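Local coordinates for ABC transporter periplasmic substrate-binding protein (PDB 5MY5), which probably binds tungstate selectively in the periplasm as the substrate-binding component of an ABC transporter for tungstate uptake, at residues Pro116-Lys120 with Lys130-Ala136; Val124-Gly129 with Leu154-Ile158. The protein carries 2 engineered substitutions. All blocks are in the same frame, centred on the assembly; numbering follows the deposited sequence.

Interaction 1: Pro116-Lys120 with Lys130-Ala136; sequences PAGVK and KIAADNA. Engineered in segment 130-136: K130 (natural residue Arg). With NA (sodium ion), chain B.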
ATOM      1  N   PRO A 116      -3.897  26.334  -2.587  1.00 25.15           N
ATOM      2  CA  PRO A 116      -4.908  27.277  -3.064  1.00 27.56           C
ATOM      3  C   PRO A 116      -6.334  26.923  -2.651  1.00 27.93           C
ATOM      4  O   PRO A 116      -7.153  27.830  -2.507  1.00 27.66           O
ATOM      5  CB  PRO A 116      -4.681  27.306  -4.584  1.00 30.39           C
ATOM      6  CG  PRO A 116      -4.012  25.995  -4.877  1.00 29.12           C
ATOM      7  CD  PRO A 116      -3.136  25.730  -3.699  1.00 28.23           C
ATOM      8  N   ALA A 117      -6.669  25.647  -2.373  1.00 23.49           N
ATOM      9  CA  ALA A 117      -7.958  25.265  -1.844  1.00 22.65           C
ATOM     10  C   ALA A 117      -8.088  25.325  -0.348  1.00 23.40           C
ATOM     11  O   ALA A 117      -9.167  25.060   0.184  1.00 22.23           O
ATOM     12  CB  ALA A 117      -8.327  23.827  -2.353  1.00 24.33           C
ATOM     13  N   GLY A 118      -6.955  25.511   0.326  1.00 21.34           N
ATOM     14  CA  GLY A 118      -6.858  25.626   1.762  1.00 23.34           C
ATOM     15  C   GLY A 118      -7.289  24.398   2.491  1.00 23.58           C
ATOM     16  O   GLY A 118      -8.084  24.437   3.444  1.00 25.65           O
ATOM     17  N   VAL A 119      -6.727  23.254   2.053  1.00 21.38           N
ATOM     18  CA  VAL A 119      -7.098  21.994   2.701  1.00 21.94           C
ATOM     19  C   VAL A 119      -6.149  21.432   3.788  1.00 22.55           C
ATOM     20  O   VAL A 119      -6.461  20.408   4.388  1.00 22.49           O
ATOM     21  CB  VAL A 119      -7.293  20.874   1.646  1.00 21.88           C
ATOM     22  CG1 VAL A 119      -8.287  21.361   0.614  1.00 23.14           C
ATOM     23  CG2 VAL A 119      -5.978  20.434   1.035  1.00 23.49           C
ATOM     24  N   LYS A 120      -5.001  22.062   4.020  1.00 24.00           N
ATOM     25  CA  LYS A 120      -4.048  21.522   5.002  1.00 25.87           C
ATOM     26  C   LYS A 120      -4.705  21.255   6.322  1.00 28.54           C
ATOM     27  O   LYS A 120      -5.412  22.105   6.863  1.00 29.23           O
ATOM     28  CB  LYS A 120      -2.854  22.444   5.132  1.00 29.13           C
ATOM     29  CG  LYS A 120      -1.675  21.866   5.919  1.00 31.01           C
ATOM     30  CD  LYS A 120      -0.602  22.952   5.984  1.00 37.93           C
ATOM     31  CE  LYS A 120       0.545  22.604   6.909  1.00 44.81           C
ATOM     32  NZ  LYS A 120       1.633  21.907   6.197  1.00 44.97           N
ATOM     33  N   LYS A 130     -13.769  20.182  -0.448  1.00 18.00           N
ATOM     34  CA  LYS A 130     -13.305  21.500  -0.638  1.00 19.85           C
ATOM     35  C   LYS A 130     -12.627  21.716  -1.966  1.00 21.96           C
ATOM     36  O   LYS A 130     -12.797  22.732  -2.617  1.00 22.33           O
ATOM     37  CB  LYS A 130     -12.400  21.920   0.532  1.00 23.13           C
ATOM     38  CG  LYS A 130     -11.875  23.341   0.442  1.00 25.19           C
ATOM     39  CD  LYS A 130     -13.046  24.287   0.415  1.00 28.92           C
ATOM     40  CE  LYS A 130     -12.721  25.657   0.943  1.00 25.00           C
ATOM     41  NZ  LYS A 130     -11.622  26.391   0.253  1.00 26.11           N
ATOM     42  N   ILE A 131     -11.787  20.739  -2.390  1.00 19.36           N
ATOM     43  CA  ILE A 131     -11.143  20.780  -3.723  1.00 18.11           C
ATOM     44  C   ILE A 131     -12.234  20.816  -4.793  1.00 16.42           C
ATOM     45  O   ILE A 131     -12.131  21.604  -5.755  1.00 19.33           O
ATOM     46  CB  ILE A 131     -10.171  19.532  -3.830  1.00 18.19           C
ATOM     47  CG1 ILE A 131      -8.908  19.773  -3.043  1.00 19.22           C
ATOM     48  CG2 ILE A 131      -9.948  19.155  -5.295  1.00 18.71           C
ATOM     49  CD1 ILE A 131      -8.179  18.460  -2.657  1.00 20.40           C
ATOM     50  N   ALA A 132     -13.208  19.954  -4.624  1.00 18.18           N
ATOM     51  CA  ALA A 132     -14.391  19.817  -5.566  1.00 19.97           C
ATOM     52  C   ALA A 132     -15.134  21.176  -5.564  1.00 24.58           C
ATOM     53  O   ALA A 132     -15.412  21.721  -6.658  1.00 25.58           O
ATOM     54  CB  ALA A 132     -15.313  18.709  -5.232  1.00 21.26           C
ATOM     55  N   ALA A 133     -15.376  21.772  -4.399  1.00 22.26           N
ATOM     56  CA  ALA A 133     -16.170  22.999  -4.300  1.00 23.71           C
ATOM     57  C   ALA A 133     -15.443  24.175  -4.923  1.00 25.34           C
ATOM     58  O   ALA A 133     -16.111  25.006  -5.587  1.00 28.89           O
ATOM     59  CB  ALA A 133     -16.482  23.297  -2.821  1.00 25.70           C
ATOM     60  N   ASP A 134     -14.110  24.254  -4.807  1.00 19.73           N
ATOM     61  CA  ASP A 134     -13.285  25.304  -5.304  1.00 23.21           C
ATOM     62  C   ASP A 134     -12.868  25.019  -6.764  1.00 19.97           C
ATOM     63  O   ASP A 134     -12.123  25.850  -7.381  1.00 24.21           O
ATOM     64  CB  ASP A 134     -12.041  25.571  -4.395  1.00 27.01           C
ATOM     65  CG  ASP A 134     -12.434  26.254  -3.039  1.00 28.33           C
ATOM     66  OD1 ASP A 134     -13.633  26.450  -2.739  1.00 32.85           O
ATOM     67  OD2 ASP A 134     -11.541  26.633  -2.274  1.00 35.75           O
ATOM     68  N   ASN A 135     -13.253  23.872  -7.314  1.00 21.61           N
ATOM     69  CA  ASN A 135     -12.787  23.446  -8.652  1.00 20.63           C
ATOM     70  C   ASN A 135     -11.287  23.421  -8.782  1.00 23.13           C
ATOM     71  O   ASN A 135     -10.690  23.760  -9.814  1.00 23.22           O
ATOM     72  CB  ASN A 135     -13.349  24.337  -9.758  1.00 22.32           C
ATOM     73  CG  ASN A 135     -14.864  24.169  -9.968  1.00 26.21           C
ATOM     74  OD1 ASN A 135     -15.538  23.193  -9.542  1.00 29.04           O
ATOM     75  ND2 ASN A 135     -15.360  25.020 -10.795  1.00 29.03           N
ATOM     76  N   ALA A 136     -10.594  23.082  -7.691  1.00 21.40           N
ATOM     77  CA  ALA A 136      -9.150  22.969  -7.760  1.00 19.74           C
ATOM     78  C   ALA A 136      -8.762  21.728  -8.587  1.00 17.85           C
ATOM     79  O   ALA A 136      -9.438  20.739  -8.567  1.00 20.03           O
ATOM     80  CB  ALA A 136      -8.503  22.901  -6.356  1.00 20.25           C
TER
HETATM   81 NA    NA B 301     -17.744  22.344  -9.697  0.80 27.87          NA
HETATM   82  O   HOH W   1      -9.670  28.412  -3.444  1.00 42.20           O
HETATM   83  O   HOH W   2     -18.125  23.255  -7.833  1.00 37.62           O
HETATM   84  O   HOH W   3     -17.048  20.522  -8.609  1.00 28.70           O
HETATM   85  O   HOH W   4     -18.617  23.959 -10.493  1.00 35.53           O
HETATM   86  O   HOH W   5     -19.558  21.368  -9.868  1.00 39.99           O
HETATM   87  O   HOH W   6     -17.113  21.303 -11.418  1.00 37.13           O
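Packing of a loop against the C-terminal end of the helix that follows it makes this contact, in the lobe of the periplasmic binding protein that holds helix 124-133. The loop 116-120 follows strand 100-112, and A117 makes the largest contribution from the loop: its CA lies 5.8 Å from the CA of I131, and its buried methyl points toward the last turn of the helix and the residues just after it, with CB 4.2 Å from CG1 of I131 and 4.1 Å from CB of A136. V119 extends this apolar patch, its CG1 4.0 Å from CG1 of I131. On the solvent side the bonding is polar. K130, an engineered residue that replaces arginine, folds its side chain over the loop so that NZ donates a hydrogen bond to O of A117 (2.8 Å) and forms a salt bridge with OD2 of D134 (2.5 Å) one turn further on. A water bridges the two segments beside it, donating to O of P116 (2.7 Å) and to OD2 of D134 (2.8 Å). The helix closes with a Schellman motif: N135 takes a positive phi, N of A136 returns to O of I131 (2.9 Å) and N of N135 to O of A132 (3.1 Å). From this turn, OD1 of N135 binds a sodium ion at 2.4 Å; five waters complete its six ligands. Behind the apolar patch stands strand 189-193, whose Y189 touches P116, V119, I131 and A136 and accepts a hydrogen bond from N of A117 through its hydroxyl oxygen, while V119 also reaches V214 of strand 210-214.

Interaction 2: Val124-Gly129 with Leu154-Ile158; sequences VAAALG and LWKQI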
ATOM      1  N   VAL A 124      -9.710  13.858   5.117  1.00 22.34           N
ATOM      2  CA  VAL A 124      -9.845  13.483   3.659  1.00 19.62           C
ATOM      3  C   VAL A 124     -11.175  13.873   3.075  1.00 19.63           C
ATOM      4  O   VAL A 124     -11.224  14.538   2.019  1.00 18.55           O
ATOM      5  CB  VAL A 124      -9.656  11.942   3.469  1.00 20.09           C
ATOM      6  CG1 VAL A 124     -10.113  11.435   2.088  1.00 22.35           C
ATOM      7  CG2 VAL A 124      -8.208  11.646   3.643  1.00 22.03           C
ATOM      8  N   ALA A 125     -12.257  13.579   3.723  1.00 20.32           N
ATOM      9  CA  ALA A 125     -13.556  13.958   3.208  1.00 23.08           C
ATOM     10  C   ALA A 125     -13.729  15.447   3.061  1.00 20.88           C
ATOM     11  O   ALA A 125     -14.293  15.937   2.042  1.00 20.48           O
ATOM     12  CB  ALA A 125     -14.707  13.313   3.965  1.00 27.18           C
ATOM     13  N   ALA A 126     -13.302  16.237   4.036  1.00 22.62           N
ATOM     14  CA  ALA A 126     -13.431  17.704   3.944  1.00 21.48           C
ATOM     15  C   ALA A 126     -12.531  18.269   2.889  1.00 21.05           C
ATOM     16  O   ALA A 126     -12.887  19.165   2.127  1.00 20.41           O
ATOM     17  CB  ALA A 126     -13.154  18.317   5.309  1.00 22.03           C
ATOM     18  N   ALA A 127     -11.339  17.655   2.716  1.00 17.99           N
ATOM     19  CA  ALA A 127     -10.367  18.189   1.768  1.00 18.86           C
ATOM     20  C   ALA A 127     -10.875  17.970   0.340  1.00 16.46           C
ATOM     21  O   ALA A 127     -10.782  18.874  -0.505  1.00 16.74           O
ATOM     22  CB  ALA A 127      -8.970  17.535   1.936  1.00 18.73           C
ATOM     23  N   LEU A 128     -11.297  16.747   0.089  1.00 17.51           N
ATOM     24  CA  LEU A 128     -11.816  16.379  -1.252  1.00 17.29           C
ATOM     25  C   LEU A 128     -13.046  17.171  -1.541  1.00 18.94           C
ATOM     26  O   LEU A 128     -13.214  17.680  -2.650  1.00 19.98           O
ATOM     27  CB  LEU A 128     -12.029  14.870  -1.363  1.00 18.09           C
ATOM     28  CG  LEU A 128     -10.745  13.987  -1.348  1.00 17.72           C
ATOM     29  CD1 LEU A 128     -11.158  12.571  -1.563  1.00 19.21           C
ATOM     30  CD2 LEU A 128      -9.673  14.493  -2.280  1.00 19.17           C
ATOM     31  N   GLY A 129     -13.912  17.378  -0.536  1.00 18.27           N
ATOM     32  CA  GLY A 129     -15.102  18.220  -0.806  1.00 20.51           C
ATOM     33  C   GLY A 129     -14.765  19.643  -1.090  1.00 20.18           C
ATOM     34  O   GLY A 129     -15.428  20.291  -1.922  1.00 22.23           O
ATOM     35  N   LEU A 154     -11.991   6.946  -2.084  1.00 21.50           N
ATOM     36  CA  LEU A 154     -12.068   8.142  -1.234  1.00 21.53           C
ATOM     37  C   LEU A 154     -13.192   9.066  -1.631  1.00 22.81           C
ATOM     38  O   LEU A 154     -13.936   9.633  -0.764  1.00 23.96           O
ATOM     39  CB  LEU A 154     -10.799   8.961  -1.292  1.00 20.66           C
ATOM     40  CG  LEU A 154      -9.494   8.260  -0.850  1.00 20.71           C
ATOM     41  CD1 LEU A 154      -8.312   9.179  -0.834  1.00 22.50           C
ATOM     42  CD2 LEU A 154      -9.623   7.587   0.496  1.00 21.42           C
ATOM     43  N   TRP A 155     -13.384   9.231  -2.934  1.00 21.39           N
ATOM     44  CA  TRP A 155     -14.433  10.079  -3.406  1.00 21.56           C
ATOM     45  C   TRP A 155     -15.773   9.538  -3.047  1.00 25.54           C
ATOM     46  O   TRP A 155     -16.704  10.314  -2.932  1.00 27.75           O
ATOM     47  CB  TRP A 155     -14.346  10.307  -4.930  1.00 20.66           C
ATOM     48  CG  TRP A 155     -13.198  11.111  -5.324  1.00 17.05           C
ATOM     49  CD1 TRP A 155     -11.939  10.643  -5.852  1.00 17.34           C
ATOM     50  CD2 TRP A 155     -13.016  12.566  -5.236  1.00 17.20           C
ATOM     51  NE1 TRP A 155     -11.147  11.680  -6.039  1.00 18.82           N
ATOM     52  CE2 TRP A 155     -11.742  12.886  -5.695  1.00 18.07           C
ATOM     53  CE3 TRP A 155     -13.855  13.617  -4.815  1.00 17.30           C
ATOM     54  CZ2 TRP A 155     -11.270  14.205  -5.785  1.00 16.69           C
ATOM     55  CZ3 TRP A 155     -13.434  14.853  -4.887  1.00 17.81           C
ATOM     56  CH2 TRP A 155     -12.145  15.210  -5.331  1.00 18.01           C
ATOM     57  N   LYS A 156     -15.893   8.220  -2.958  1.00 27.05           N
ATOM     58  CA  LYS A 156     -17.174   7.594  -2.621  1.00 36.15           C
ATOM     59  C   LYS A 156     -17.711   7.998  -1.263  1.00 35.29           C
ATOM     60  O   LYS A 156     -18.904   7.833  -1.036  1.00 35.38           O
ATOM     61  CB  LYS A 156     -17.078   6.064  -2.707  1.00 39.49           C
ATOM     62  CG  LYS A 156     -17.015   5.548  -4.117  1.00 48.79           C
ATOM     63  CD  LYS A 156     -18.393   5.232  -4.687  1.00 54.33           C
ATOM     64  CE  LYS A 156     -18.266   4.401  -5.954  1.00 60.51           C
ATOM     65  NZ  LYS A 156     -18.110   2.953  -5.635  1.00 63.30           N
ATOM     66  N   GLN A 157     -16.880   8.561  -0.390  1.00 38.96           N
ATOM     67  CA  GLN A 157     -17.257   9.016   0.931  1.00 40.16           C
ATOM     68  C   GLN A 157     -17.498  10.508   1.107  1.00 40.50           C
ATOM     69  O   GLN A 157     -17.719  10.926   2.249  1.00 47.92           O
ATOM     70  CB  GLN A 157     -16.164   8.609   1.942  1.00 48.52           C
ATOM     71  CG  GLN A 157     -15.679   7.170   1.872  1.00 49.11           C
ATOM     72  CD  GLN A 157     -16.795   6.132   2.065  1.00 56.20           C
ATOM     73  OE1 GLN A 157     -17.205   5.441   1.120  1.00 53.57           O
ATOM     74  NE2 GLN A 157     -17.263   5.997   3.303  1.00 55.60           N
ATOM     75  N   ILE A 158     -17.426  11.337   0.055  1.00 39.19           N
ATOM     76  CA  ILE A 158     -17.794  12.774   0.182  1.00 36.53           C
ATOM     77  C   ILE A 158     -19.330  12.805  -0.003  1.00 37.13           C
ATOM     78  O   ILE A 158     -19.906  11.841  -0.468  1.00 37.28           O
ATOM     79  CB  ILE A 158     -17.065  13.788  -0.802  1.00 38.44           C
ATOM     80  CG1 ILE A 158     -17.393  13.536  -2.284  1.00 40.15           C
ATOM     81  CG2 ILE A 158     -15.547  13.794  -0.591  1.00 40.30           C
ATOM     82  CD1 ILE A 158     -17.073  14.701  -3.223  1.00 43.24           C
TER
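In this lobe of the periplasmic binding protein fold, the first turns of helix 124-133 pack on the end of helix 146-155, where a type I beta turn runs from W155 to I158. L128 has the most surface covered and fills the space between L154, W155 and I158. Its CD1 lies 3.6 Å from CB of L154, while its CB is 3.8 Å from CG2 of I158 and rests over one face of the indole, 4.1 Å from the centroid of the six-membered ring of W155, a CH-pi contact. The indole has further partners: NE1 hydrogen-bonds to E151, and F138 meets the ring edge-to-face. I158, brought to helix 124-133 by the turn, sends CG2 to within 3.9 Å of N of G129, close to the backbone of the helix. L154 completes the apolar interface through CD1, 4.1 Å from CG1 of V124. The two segments are thus joined by van der Waals packing, with the nearest CA pair, A125 and I158, 5.3 Å apart. At that point O of A125 lies 3.6 Å from CG2 of I158.

From the N terminus, the chain leaves strand 100-112, passes through 116-120, and runs along helix 124-133, whose C-terminal end folds back on that loop to close interaction 1, with nine residues between its segments. The first segment of interaction 2, 124-129, lies between the two segments of interaction 1, and the contact closes only past strand 138-140, at the end of helix 146-155, where 154-158 meets helix 124-133. The two therefore cross rather than nest. Helix 124-133 serves both, its early turns facing helix 146-155 and its last turn facing the preceding loop. Their centres are about 11 Å apart, and they touch where CG1 of V119 lies 3.7 Å from O of A127.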